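Local coordinates for putative ABC transporter amino acid-binding protein (Sinorhizobium meliloti, PDB 2Q88), which binds the compatible solutes ectoine and hydroxyectoine and, as the substrate-binding protein of an ABC transporter, probably presents them for uptake in osmoprotection, at residues K107-P110 against L111-S115; S115-D118 against I119-P123; K224-S228 against G229-K233; S241-A244 against A245-T249. All coordinates share one frame; numbering follows the deposited sequence.

Each of the four contacts is local: its two segments are continuous in the chain, so each closes a turn or a stretch of helix, and none nests in or crosses another. Interaction 1 shapes the loop leaving strand 98-106. Interaction 2 takes over at the shared Ser115 and builds helix 116-121; the two touch through Leu113 and Asp118, their centres about 11 Å apart. About 100 residues later, interaction 3 joins helix 212-228 to helix 230-235, and interaction 4 forms helix 242-246 and its exit toward helix 250-254. These last two pack together through Phe231, Ala242 and Ala245. Interactions 2 and 3 lie on opposite sides of the chain's centre, about 41 Å apart between centres.

Interaction 1 (K107-P110 against L111-S115); sequences KGNP and LGLKS
Leu111 meets Asn109 through a water: the water accepts from Leu111 N at 2.9 Å and donates to Asn109 OD1 at 2.8 Å. The Leu111 side chain makes a loose apolar contact, CD1 lying 4.4 Å from Pro110 CB. At Gly112 the chain closes a type I beta turn that began at Asn109, with Gly112 N bonded to Asn109 O over 2.9 Å. Leu113 then takes both ends of the Asn109 amide. Its N-H reaches OD1 of Asn109 at 3.0 Å with an N-H...O angle of 156°, tilted somewhat from the plane of the side-chain carbonyl, while Asn109 ND2 donates back to Leu113 O at 2.9 Å, approaching from above the carbonyl plane. Asn109 can do this because its CG is anti to the backbone N (chi1 -169°), which swings the amide across the turn toward Leu113. CG of Lys114 comes loosely alongside, 4.3 Å from Asn109 ND2, and the Lys114 N-H is held by Asp118 OD2. Outside the turn, the Asn109 side chain also touches Glu190 and Leu192 of strand 189-192. With a donor and an acceptor of one residue on its two polar atoms, the amide has its flip defined; OD1 takes two donors, one from the backbone and one from water. One backbone bond closes the turn, and two amide bonds and a water bridge fasten Asn109 to residues within and just after it.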
loop_
_atom_site.group_PDB
_atom_site.type_symbol
_atom_site.label_atom_id
_atom_site.label_comp_id
_atom_site.label_asym_id
_atom_site.label_seq_id
_atom_site.Cartn_x
_atom_site.Cartn_y
_atom_site.Cartn_z
ATOM N N LYS A 107 11.857 -18.113 13.441
ATOM C CA LYS A 107 11.707 -18.036 14.897
ATOM C C LYS A 107 13.083 -17.947 15.548
ATOM O O LYS A 107 13.980 -18.704 15.196
ATOM C CB LYS A 107 10.954 -19.259 15.430
ATOM C CG LYS A 107 10.565 -19.168 16.906
ATOM C CD LYS A 107 10.403 -20.557 17.519
ATOM C CE LYS A 107 10.250 -20.480 19.029
ATOM N NZ LYS A 107 10.985 -21.585 19.719
ATOM N N GLY A 108 13.239 -17.008 16.478
ATOM C CA GLY A 108 14.522 -16.757 17.129
ATOM C C GLY A 108 15.380 -15.730 16.406
ATOM O O GLY A 108 16.377 -15.262 16.964
ATOM N N ASN A 109 14.996 -15.380 15.175
ATOM C CA ASN A 109 15.757 -14.431 14.347
ATOM C C ASN A 109 17.259 -14.780 14.352
ATOM O O ASN A 109 18.086 -14.025 14.880
ATOM C CB ASN A 109 15.484 -12.993 14.812
ATOM C CG ASN A 109 16.008 -11.941 13.844
ATOM O OD1 ASN A 109 16.619 -12.259 12.828
ATOM N ND2 ASN A 109 15.760 -10.674 14.163
ATOM N N PRO A 110 17.601 -15.940 13.774
ATOM C CA PRO A 110 18.948 -16.509 13.881
ATOM C C PRO A 110 20.028 -15.643 13.245
ATOM O O PRO A 110 21.181 -15.699 13.657
ATOM C CB PRO A 110 18.826 -17.822 13.106
ATOM C CG PRO A 110 17.706 -17.596 12.170
ATOM C CD PRO A 110 16.721 -16.794 12.961
ATOM N N LEU A 111 19.648 -14.847 12.254
ATOM C CA LEU A 111 20.596 -13.977 11.564
ATOM C C LEU A 111 20.655 -12.587 12.192
ATOM O O LEU A 111 21.401 -11.732 11.734
ATOM C CB LEU A 111 20.240 -13.896 10.080
ATOM C CG LEU A 111 20.907 -14.876 9.107
ATOM C CD1 LEU A 111 21.129 -16.267 9.678
ATOM C CD2 LEU A 111 20.131 -14.929 7.806
ATOM N N GLY A 112 19.865 -12.375 13.245
ATOM C CA GLY A 112 19.840 -11.103 13.974
ATOM C C GLY A 112 19.530 -9.923 13.076
ATOM O O GLY A 112 20.192 -8.889 13.155
ATOM N N LEU A 113 18.526 -10.088 12.219
ATOM C CA LEU A 113 18.121 -9.052 11.271
ATOM C C LEU A 113 17.019 -8.174 11.868
ATOM O O LEU A 113 15.905 -8.647 12.094
ATOM C CB LEU A 113 17.653 -9.679 9.945
ATOM C CG LEU A 113 18.610 -10.637 9.221
ATOM C CD1 LEU A 113 17.895 -11.378 8.089
ATOM C CD2 LEU A 113 19.838 -9.908 8.689
ATOM N N LYS A 114 17.349 -6.908 12.130
ATOM C CA LYS A 114 16.433 -5.945 12.766
ATOM C C LYS A 114 16.240 -4.676 11.916
ATOM O O LYS A 114 15.327 -3.881 12.165
ATOM C CB LYS A 114 16.952 -5.547 14.164
ATOM C CG LYS A 114 17.178 -6.700 15.136
ATOM C CD LYS A 114 17.897 -6.210 16.384
ATOM C CE LYS A 114 18.317 -7.355 17.302
ATOM N NZ LYS A 114 19.056 -6.838 18.511
ATOM N N SER A 115 17.116 -4.483 10.932
ATOM C CA SER A 115 17.083 -3.310 10.066
ATOM C C SER A 115 17.451 -3.729 8.648
ATOM O O SER A 115 17.975 -4.822 8.448
ATOM C CB SER A 115 18.074 -2.246 10.568
ATOM O OG SER A 115 19.422 -2.657 10.385
HETATM O O HOH W 1 17.135 -14.261 10.963
#

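Interaction 2 (S115-D118 against I119-P123)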
loop_
_atom_site.group_PDB
_atom_site.type_symbol
_atom_site.label_atom_id
_atom_site.label_comp_id
_atom_site.label_asym_id
_atom_site.label_seq_id
_atom_site.Cartn_x
_atom_site.Cartn_y
_atom_site.Cartn_z
ATOM N N SER A 115 17.116 -4.483 10.932
ATOM C CA SER A 115 17.083 -3.310 10.066
ATOM C C SER A 115 17.451 -3.729 8.648
ATOM O O SER A 115 17.975 -4.822 8.448
ATOM C CB SER A 115 18.074 -2.246 10.568
ATOM O OG SER A 115 19.422 -2.657 10.385
ATOM N N TYR A 116 17.191 -2.866 7.663
ATOM C CA TYR A 116 17.570 -3.198 6.291
ATOM C C TYR A 116 19.084 -3.220 6.128
ATOM O O TYR A 116 19.607 -3.928 5.263
ATOM C CB TYR A 116 16.928 -2.251 5.283
ATOM C CG TYR A 116 15.441 -2.447 5.148
ATOM C CD1 TYR A 116 14.550 -1.583 5.784
ATOM C CD2 TYR A 116 14.917 -3.501 4.394
ATOM C CE1 TYR A 116 13.162 -1.747 5.656
ATOM C CE2 TYR A 116 13.514 -3.678 4.259
ATOM C CZ TYR A 116 12.647 -2.799 4.908
ATOM O OH TYR A 116 11.261 -2.946 4.810
ATOM N N LYS A 117 19.775 -2.457 6.975
ATOM C CA LYS A 117 21.242 -2.462 7.023
ATOM C C LYS A 117 21.783 -3.825 7.439
ATOM O O LYS A 117 22.775 -4.292 6.898
ATOM C CB LYS A 117 21.743 -1.385 7.982
ATOM C CG LYS A 117 23.237 -1.111 7.894
ATOM C CD LYS A 117 23.610 0.068 8.770
ATOM C CE LYS A 117 23.765 -0.357 10.216
ATOM N NZ LYS A 117 24.901 -1.295 10.395
ATOM N N ASP A 118 21.115 -4.464 8.394
ATOM C CA ASP A 118 21.523 -5.782 8.871
ATOM C C ASP A 118 21.527 -6.797 7.734
ATOM O O ASP A 118 22.386 -7.678 7.674
ATOM C CB ASP A 118 20.591 -6.243 9.984
ATOM C CG ASP A 118 20.854 -5.539 11.300
ATOM O OD1 ASP A 118 21.957 -4.984 11.470
ATOM O OD2 ASP A 118 20.021 -5.488 12.226
ATOM N N ILE A 119 20.568 -6.651 6.823
ATOM C CA ILE A 119 20.465 -7.520 5.661
ATOM C C ILE A 119 21.579 -7.222 4.678
ATOM O O ILE A 119 22.171 -8.143 4.114
ATOM C CB ILE A 119 19.092 -7.358 4.966
ATOM C CG1 ILE A 119 17.945 -7.615 5.955
ATOM C CG2 ILE A 119 18.975 -8.323 3.769
ATOM C CD1 ILE A 119 16.597 -7.148 5.432
ATOM N N ALA A 120 21.867 -5.933 4.475
ATOM C CA ALA A 120 22.945 -5.533 3.579
ATOM C C ALA A 120 24.294 -6.056 4.068
ATOM O O ALA A 120 25.129 -6.480 3.267
ATOM C CB ALA A 120 22.978 -4.023 3.431
ATOM N N ASP A 121 24.487 -6.035 5.384
ATOM C CA ASP A 121 25.745 -6.452 6.033
ATOM C C ASP A 121 26.061 -7.955 5.976
ATOM O O ASP A 121 27.218 -8.354 6.112
ATOM C CB ASP A 121 25.734 -6.008 7.495
ATOM C CG ASP A 121 25.861 -4.496 7.661
ATOM O OD1 ASP A 121 26.316 -3.806 6.722
ATOM O OD2 ASP A 121 25.538 -3.909 8.714
ATOM N N ASN A 122 25.036 -8.781 5.811
ATOM C CA ASN A 122 25.198 -10.236 5.760
ATOM C C ASN A 122 25.035 -10.704 4.317
ATOM O O ASN A 122 23.938 -10.627 3.783
ATOM C CB ASN A 122 24.144 -10.895 6.671
ATOM C CG ASN A 122 24.248 -12.406 6.709
ATOM O OD1 ASN A 122 24.837 -13.026 5.821
ATOM N ND2 ASN A 122 23.675 -13.013 7.749
ATOM N N PRO A 123 26.111 -11.172 3.670
ATOM C CA PRO A 123 26.046 -11.582 2.256
ATOM C C PRO A 123 25.224 -12.841 2.002
ATOM O O PRO A 123 24.945 -13.167 0.844
ATOM C CB PRO A 123 27.515 -11.831 1.890
ATOM C CG PRO A 123 28.280 -11.151 2.945
ATOM C CD PRO A 123 27.473 -11.338 4.206
#
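Lys117 and Asp121, one helical turn apart, form a salt bridge, with Lys117 NZ 3.2 Å from Asp121 OD2 and meeting that oxygen nearly head-on to its C-O bond. The lysine gets there by folding back at chi3 (81°) and again at chi4. In the backbone between them, Asp121 N bonds to Lys117 O at 2.9 Å and Ala120 N to Tyr116 O at 3.1 Å, the regular helical pattern. On the buried side, Tyr116 and Ile119 run alongside each other in the same direction, with Tyr116 CD2 and Ile119 CD1 4.1 Å apart.

Further out, a capping box starts the helix. Asp118 N donates to Ser115 OG at 3.2 Å, and Ser115 N returns a weak bond to Asp118 OD2 at 3.3 Å; that oxygen also accepts from Lys114 N. The tyrosine is positioned by its OH bonding to Ser171 and by an edge-to-face contact with Phe103, and it touches Glu135 of the ectoine pocket, its side chain about 9 Å from the ligand. Asp118 OD1 and Asp121 OD2 are 4.6 Å apart, so the Lys117 ammonium, paired with Asp121, probably eases repulsion between two neighbouring acids.

Interaction 3 (K224-S228 against G229-K233); sequences KLKES and GEFAK
Lys226 lays its aliphatic chain over one face of the Phe231 ring, CG sitting 4.0 Å from the ring centroid in a CH-pi contact. The setting is a helix C-cap: helix 212-228 ends at Ser228, Gly229 leaves helical angles with positive phi (99°), and the same glycine is the N-cap of helix 230-235. Lysine and phenylalanine run side by side in the same direction. Lys226 is extended beyond CG, so its CE comes within 4.1 Å of Phe231 CZ as well. The ammonium is a different matter: NZ lies 5.5 Å from the centroid, at most a weak cation-pi attraction, and its polar partner is the carbonyl oxygen of Pro95.

The phenylalanine is delivered to this place by a chi1 of 174°, which sets CG anti to the backbone N. Its own N-H grips the end of the first helix, bonding to Leu225 O at 2.9 Å with an almost straight angle of 173°, though from above the carbonyl plane. Gly229 N adds a weak bond to the same oxygen. On the flank away from the lysine, Leu225 and Glu230 cross at a slant, CD1 of Leu225 being 3.8 Å from CG of Glu230, and Leu225 continues onto helix 37-48. The Phe231 ring is packed further against Ala242 and Ala245 of helix 242-246. Water 2 completes the junction: lying in the ring plane at the edge of Phe231, it donates to Lys226 O at 3.0 Å and accepts from Ala232 N at 3.2 Å.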
loop_
_atom_site.group_PDB
_atom_site.type_symbol
_atom_site.label_atom_id
_atom_site.label_comp_id
_atom_site.label_asym_id
_atom_site.label_seq_id
_atom_site.Cartn_x
_atom_site.Cartn_y
_atom_site.Cartn_z
ATOM N N LYS A 224 -14.490 15.793 4.444
ATOM C CA LYS A 224 -15.760 15.686 5.170
ATOM C C LYS A 224 -15.859 14.396 5.986
ATOM O O LYS A 224 -16.394 14.401 7.100
ATOM C CB LYS A 224 -16.945 15.823 4.204
ATOM C CG LYS A 224 -17.078 17.228 3.660
ATOM C CD LYS A 224 -18.347 17.452 2.851
ATOM C CE LYS A 224 -18.125 17.172 1.387
ATOM N NZ LYS A 224 -19.234 17.713 0.521
ATOM N N LEU A 225 -15.351 13.297 5.433
ATOM C CA LEU A 225 -15.285 12.017 6.145
ATOM C C LEU A 225 -14.395 12.129 7.385
ATOM O O LEU A 225 -14.741 11.624 8.457
ATOM C CB LEU A 225 -14.710 10.941 5.216
ATOM C CG LEU A 225 -15.508 9.785 4.607
ATOM C CD1 LEU A 225 -17.019 10.006 4.480
ATOM C CD2 LEU A 225 -14.874 9.357 3.280
ATOM N N LYS A 226 -13.246 12.780 7.222
ATOM C CA LYS A 226 -12.307 13.002 8.333
ATOM C C LYS A 226 -12.953 13.827 9.444
ATOM O O LYS A 226 -12.899 13.441 10.604
ATOM C CB LYS A 226 -11.008 13.659 7.841
ATOM C CG LYS A 226 -10.090 12.698 7.060
ATOM C CD LYS A 226 -8.895 13.413 6.447
ATOM C CE LYS A 226 -7.880 12.416 5.874
ATOM N NZ LYS A 226 -6.733 13.093 5.215
ATOM N N GLU A 227 -13.582 14.940 9.056
ATOM C CA GLU A 227 -14.253 15.869 9.966
ATOM C C GLU A 227 -15.402 15.211 10.755
ATOM O O GLU A 227 -15.490 15.363 11.976
ATOM C CB GLU A 227 -14.747 17.082 9.160
ATOM C CG GLU A 227 -15.686 18.034 9.888
ATOM C CD GLU A 227 -15.016 19.294 10.389
ATOM O OE1 GLU A 227 -13.886 19.616 9.950
ATOM O OE2 GLU A 227 -15.637 19.985 11.221
ATOM N N SER A 228 -16.254 14.452 10.071
ATOM C CA SER A 228 -17.405 13.815 10.726
ATOM C C SER A 228 -17.026 12.637 11.640
ATOM O O SER A 228 -17.767 12.294 12.562
ATOM C CB SER A 228 -18.427 13.350 9.680
ATOM O OG SER A 228 -17.856 12.334 8.862
ATOM N N GLY A 229 -15.890 12.010 11.371
ATOM C CA GLY A 229 -15.497 10.804 12.091
ATOM C C GLY A 229 -15.800 9.538 11.309
ATOM O O GLY A 229 -15.489 8.427 11.757
ATOM N N GLU A 230 -16.404 9.700 10.133
ATOM C CA GLU A 230 -16.745 8.554 9.300
ATOM C C GLU A 230 -15.492 7.884 8.734
ATOM O O GLU A 230 -15.458 6.669 8.567
ATOM C CB GLU A 230 -17.700 8.970 8.182
ATOM C CG GLU A 230 -18.268 7.816 7.361
ATOM C CD GLU A 230 -19.157 6.868 8.166
ATOM O OE1 GLU A 230 -19.776 7.295 9.170
ATOM O OE2 GLU A 230 -19.250 5.686 7.772
ATOM N N PHE A 231 -14.471 8.693 8.449
ATOM C CA PHE A 231 -13.138 8.214 8.059
ATOM C C PHE A 231 -12.603 7.170 9.046
ATOM O O PHE A 231 -12.261 6.055 8.647
ATOM C CB PHE A 231 -12.198 9.424 7.907
ATOM C CG PHE A 231 -10.746 9.084 7.655
ATOM C CD1 PHE A 231 -10.331 8.534 6.446
ATOM C CD2 PHE A 231 -9.790 9.380 8.615
ATOM C CE1 PHE A 231 -8.978 8.252 6.216
ATOM C CE2 PHE A 231 -8.432 9.102 8.399
ATOM C CZ PHE A 231 -8.030 8.542 7.197
ATOM N N ALA A 232 -12.572 7.522 10.333
ATOM C CA ALA A 232 -12.133 6.604 11.381
ATOM C C ALA A 232 -13.000 5.352 11.436
ATOM O O ALA A 232 -12.480 4.263 11.616
ATOM C CB ALA A 232 -12.100 7.300 12.746
ATOM N N LYS A 233 -14.308 5.503 11.247
ATOM C CA LYS A 233 -15.230 4.354 11.317
ATOM C C LYS A 233 -14.935 3.342 10.212
ATOM O O LYS A 233 -15.155 2.142 10.390
ATOM C CB LYS A 233 -16.701 4.796 11.244
ATOM C CG LYS A 233 -17.197 5.540 12.461
ATOM C CD LYS A 233 -16.789 4.845 13.757
ATOM C CE LYS A 233 -17.492 5.458 14.955
ATOM N NZ LYS A 233 -17.153 6.890 15.096
HETATM O O HOH W 2 -12.409 10.574 11.174
#

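Interaction 4 (S241-A244 against A245-T249)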
loop_
_atom_site.group_PDB
_atom_site.type_symbol
_atom_site.label_atom_id
_atom_site.label_comp_id
_atom_site.label_asym_id
_atom_site.label_seq_id
_atom_site.Cartn_x
_atom_site.Cartn_y
_atom_site.Cartn_z
ATOM N N SER A 241 -4.758 3.959 12.028
ATOM C CA SER A 241 -5.002 5.098 12.917
ATOM C C SER A 241 -5.459 6.301 12.103
ATOM O O SER A 241 -4.749 6.763 11.216
ATOM C CB SER A 241 -3.745 5.436 13.724
ATOM O OG SER A 241 -3.878 6.691 14.373
ATOM N N ALA A 242 -6.654 6.801 12.392
ATOM C CA ALA A 242 -7.143 8.000 11.716
ATOM C C ALA A 242 -6.357 9.226 12.166
ATOM O O ALA A 242 -6.118 10.140 11.378
ATOM C CB ALA A 242 -8.622 8.197 11.972
ATOM N N LYS A 243 -5.961 9.234 13.436
ATOM C CA LYS A 243 -5.130 10.294 14.007
ATOM C C LYS A 243 -3.833 10.487 13.201
ATOM O O LYS A 243 -3.494 11.609 12.830
ATOM C CB LYS A 243 -4.831 9.959 15.470
ATOM C CG LYS A 243 -4.303 11.098 16.331
ATOM C CD LYS A 243 -3.788 10.523 17.669
ATOM C CE LYS A 243 -3.088 11.551 18.551
ATOM N NZ LYS A 243 -3.993 12.164 19.576
ATOM N N ALA A 244 -3.139 9.391 12.897
ATOM C CA ALA A 244 -1.908 9.442 12.096
ATOM C C ALA A 244 -2.097 10.105 10.728
ATOM O O ALA A 244 -1.296 10.956 10.338
ATOM C CB ALA A 244 -1.306 8.058 11.944
ATOM N N ALA A 245 -3.143 9.715 9.996
ATOM C CA ALA A 245 -3.420 10.312 8.696
ATOM C C ALA A 245 -3.798 11.780 8.845
ATOM O O ALA A 245 -3.311 12.639 8.106
ATOM C CB ALA A 245 -4.519 9.548 7.966
ATOM N N MET A 246 -4.647 12.062 9.827
ATOM C CA MET A 246 -5.089 13.429 10.108
ATOM C C MET A 246 -4.008 14.339 10.736
ATOM O O MET A 246 -4.204 15.552 10.844
ATOM C CB MET A 246 -6.360 13.389 10.964
ATOM C CG MET A 246 -7.560 12.807 10.199
ATOM S SD MET A 246 -8.974 12.368 11.220
ATOM C CE MET A 246 -9.500 14.001 11.755
ATOM N N SER A 247 -2.875 13.760 11.133
ATOM C CA SER A 247 -1.746 14.540 11.676
ATOM C C SER A 247 -0.788 15.045 10.593
ATOM O O SER A 247 0.171 15.766 10.888
ATOM C CB SER A 247 -0.956 13.716 12.698
ATOM O OG SER A 247 -1.726 13.472 13.864
ATOM N N THR A 248 -1.033 14.665 9.339
ATOM C CA THR A 248 -0.087 15.007 8.269
ATOM C C THR A 248 -0.779 15.455 6.972
ATOM O O THR A 248 -2.008 15.542 6.918
ATOM C CB THR A 248 0.953 13.844 8.063
ATOM O OG1 THR A 248 1.973 14.254 7.141
ATOM C CG2 THR A 248 0.314 12.595 7.412
ATOM N N THR A 249 0.001 15.788 5.944
ATOM C CA THR A 249 -0.565 16.273 4.684
ATOM C C THR A 249 0.196 15.708 3.505
ATOM O O THR A 249 1.320 15.229 3.661
ATOM C CB THR A 249 -0.533 17.818 4.582
ATOM O OG1 THR A 249 0.828 18.268 4.608
ATOM C CG2 THR A 249 -1.184 18.490 5.783
#
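Met246 runs the CB-CG-SD part of its side chain past the carbonyl oxygen of Ala242, its end leading away from 241-244. With chi1 at -67°, CG is anti to the carbonyl carbon, which puts it 3.3 Å from Ala242 O. The nearly extended chi2 carries SD onward, 3.6 Å from Ala242 O and 4.3 Å from Ala242 CB, and the bend at chi3 turns only the CE methyl. The same oxygen accepts the helical bond from Met246 N at 2.9 Å, so the thioether arm passes beside a carbonyl already satisfied by the backbone. Beyond this turn Met246 packs on Phe231.

Ser247 turns its hydroxyl inward: with chi1 at -68°, OG sits beside its own backbone N and donates to Lys243 O at 2.8 Å, from above the carbonyl plane. Its backbone N-H is shared, weakly, between Lys243 O and Ala244 O, the sign of a helix that is running out. Thr248 follows with its methyl CG2 placed between backbone N and carbonyl carbon, where it rests 3.7 Å from Ala244 O, and it touches Pro95.

At the other end Ser241 is the N-cap. Its OG, held anti to the backbone N (chi1 168°), accepts from Ala244 N at 3.2 Å. Ala244 and Ala245 both touch Cys98, a disulfide partner of Cys202. An N-cap serine at one end and, at the other, a serine hydroxyl bonded to the carbonyl oxygen four residues back bound a short, alanine-rich helix; Thr249, N-cap of helix 250-254, at once starts another, giving consecutive short helices near the C terminus of this type 2 periplasmic binding fold.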